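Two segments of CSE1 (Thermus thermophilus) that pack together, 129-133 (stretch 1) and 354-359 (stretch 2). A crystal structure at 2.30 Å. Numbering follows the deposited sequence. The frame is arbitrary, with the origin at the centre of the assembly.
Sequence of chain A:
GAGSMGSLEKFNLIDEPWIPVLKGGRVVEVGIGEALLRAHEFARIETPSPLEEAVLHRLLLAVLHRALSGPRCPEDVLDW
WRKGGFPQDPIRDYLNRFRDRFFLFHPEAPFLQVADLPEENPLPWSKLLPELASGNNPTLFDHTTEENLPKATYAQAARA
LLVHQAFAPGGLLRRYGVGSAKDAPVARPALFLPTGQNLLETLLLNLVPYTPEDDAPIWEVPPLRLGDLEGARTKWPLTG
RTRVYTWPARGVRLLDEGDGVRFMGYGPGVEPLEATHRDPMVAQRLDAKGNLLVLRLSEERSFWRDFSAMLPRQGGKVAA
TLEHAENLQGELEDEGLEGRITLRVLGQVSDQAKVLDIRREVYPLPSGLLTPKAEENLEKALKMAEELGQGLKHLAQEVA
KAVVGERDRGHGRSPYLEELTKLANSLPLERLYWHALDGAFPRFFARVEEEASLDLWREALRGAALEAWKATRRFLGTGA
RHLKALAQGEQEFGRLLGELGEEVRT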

# COMPACT_ATOMS: atom_id res chain seq x y z
N LEU A 129 1.48 -12.31 11.76
CA LEU A 129 2.10 -10.99 11.71
C LEU A 129 3.38 -10.98 10.88
O LEU A 129 4.10 -11.96 10.81
N PRO A 130 3.67 -9.84 10.26
CA PRO A 130 4.91 -9.69 9.50
C PRO A 130 6.12 -9.83 10.41
O PRO A 130 6.14 -9.23 11.49
N GLU A 131 7.09 -10.64 9.99
CA GLU A 131 8.36 -10.78 10.67
C GLU A 131 9.38 -9.97 9.90
O GLU A 131 9.85 -10.41 8.85
N LEU A 132 9.71 -8.79 10.41
CA LEU A 132 10.67 -7.93 9.74
C LEU A 132 12.06 -8.57 9.72
O LEU A 132 12.60 -8.92 10.77
N ALA A 133 12.62 -8.72 8.52
CA ALA A 133 13.90 -9.39 8.32
C ALA A 133 13.83 -10.86 8.74
O ALA A 133 13.05 -11.64 8.19
N LYS A 354 10.66 -13.25 2.28
CA LYS A 354 11.05 -12.28 3.31
C LYS A 354 10.33 -10.93 3.20
O LYS A 354 10.20 -10.36 2.11
N VAL A 355 9.85 -10.43 4.33
CA VAL A 355 9.32 -9.09 4.38
C VAL A 355 10.39 -8.21 5.02
O VAL A 355 10.66 -8.34 6.21
N LEU A 356 11.02 -7.33 4.25
CA LEU A 356 12.11 -6.50 4.77
C LEU A 356 11.64 -5.31 5.58
O LEU A 356 12.36 -4.79 6.44
N ASP A 357 10.43 -4.84 5.29
CA ASP A 357 9.99 -3.57 5.84
C ASP A 357 8.53 -3.32 5.49
O ASP A 357 7.99 -3.91 4.54
N ILE A 358 7.91 -2.43 6.25
CA ILE A 358 6.53 -2.07 6.06
C ILE A 358 6.47 -0.55 6.08
O ILE A 358 7.04 0.08 6.96
N ARG A 359 5.83 0.05 5.08
CA ARG A 359 5.93 1.49 4.91
C ARG A 359 4.60 2.17 4.63
O ARG A 359 3.74 1.62 3.93

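Where a loop lies against a β-strand, a single backbone hydrogen bond often fixes the alignment while a few apolar side chains fill the space beside it. Stretches 129-133 and 354-359 of CSE1 illustrate this on a small scale, burying 320 Å² in total. The nitrogen of Ala-133 donates to the carbonyl oxygen of Val-355 (N to O 3.1 Å, with an angle of 156° at the hydrogen), and the same oxygen receives a CA-H...O contact from Leu-132 CA at 3.6 Å. No side-chain hydrogen bond or salt bridge crosses the contact, so the side chains contribute through apolar packing.

Pro-130 and Ile-358 both direct their CA-to-CB bonds toward the opposing stretch. The proline ring has a C-gamma endo pucker; its CB meets CD1 of Ile-358 at 3.4 Å, a snug approach for two carbons. Ile-358 adopts chi1 m and chi2 t (154°), a conformation that carries CD1 to the proline and leaves it 4.1 Å from CD1 of Leu-132. One terminal methyl thus serves two loop residues.

Leu-132 shows how rotamers can redirect a side chain. Its CA-to-CB bond points sideways, yet with chi1 and chi2 both m (-77° and -42°) its end comes nearer the strand. CD1 lies 4.0 Å from CG1 of Val-355 and 3.6 Å from CA of Asp-357, touching backbone as well as side chain. Val-355, with chi1 t, also points sideways, and its CG1 lies 4.5 Å from CB of Pro-130, at the margin of contact.

The remaining side chains contribute less. Leu-356 (m, t) and Asp-357 (chi1 t) point away, as does the methyl of Ala-133, whose role here is carried by its backbone. Glu-131 is poorly ordered and points sideways, while the guanidinium of Arg-359 finds its hydrogen bonds elsewhere in the structure.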

# COMPACT_ATOMS: atom_id res chain seq x y z
CB LEU A 129 2.43 -10.49 13.12
CG LEU A 129 1.30 -10.34 14.12
CD1 LEU A 129 1.87 -10.04 15.48
CD2 LEU A 129 0.34 -9.25 13.68
CB PRO A 130 4.81 -8.26 8.95
CG PRO A 130 3.87 -7.56 9.87
CD PRO A 130 2.86 -8.61 10.25
CB GLU A 131 8.82 -12.24 10.68
CG GLU A 131 8.18 -13.10 11.74
CD GLU A 131 8.39 -14.57 11.47
OE1 GLU A 131 9.03 -14.90 10.44
OE2 GLU A 131 7.92 -15.40 12.28
CB LEU A 132 10.69 -6.54 10.40
CG LEU A 132 9.52 -5.61 10.05
CD1 LEU A 132 9.17 -5.70 8.57
CD2 LEU A 132 8.29 -5.87 10.92
CB ALA A 133 15.01 -8.67 9.07
CB LYS A 354 12.57 -12.10 3.35
CG LYS A 354 13.32 -13.36 3.76
CD LYS A 354 14.78 -13.07 4.09
CE LYS A 354 15.53 -14.34 4.49
NZ LYS A 354 14.88 -15.03 5.65
CB VAL A 355 7.98 -9.04 5.18
CG1 VAL A 355 7.54 -7.60 5.45
CG2 VAL A 355 6.86 -9.81 4.42
CB LEU A 356 12.99 -5.97 3.63
CG LEU A 356 13.66 -7.01 2.73
CD1 LEU A 356 14.48 -6.32 1.67
CD2 LEU A 356 14.52 -7.97 3.56
CB ASP A 357 10.87 -2.43 5.32
CG ASP A 357 10.77 -1.16 6.17
OD1 ASP A 357 10.46 -1.24 7.38
OD2 ASP A 357 11.03 -0.06 5.62
CB ILE A 358 5.69 -2.76 7.14
CG1 ILE A 358 5.46 -4.21 6.72
CG2 ILE A 358 4.40 -2.10 7.36
CD1 ILE A 358 5.22 -5.11 7.87
CB ARG A 359 6.92 1.82 3.79
CG ARG A 359 8.33 2.04 4.30
CD ARG A 359 9.40 1.87 3.23
NE ARG A 359 9.21 2.75 2.07
CZ ARG A 359 9.93 2.65 0.96
NH1 ARG A 359 10.88 1.71 0.88
NH2 ARG A 359 9.72 3.46 -0.07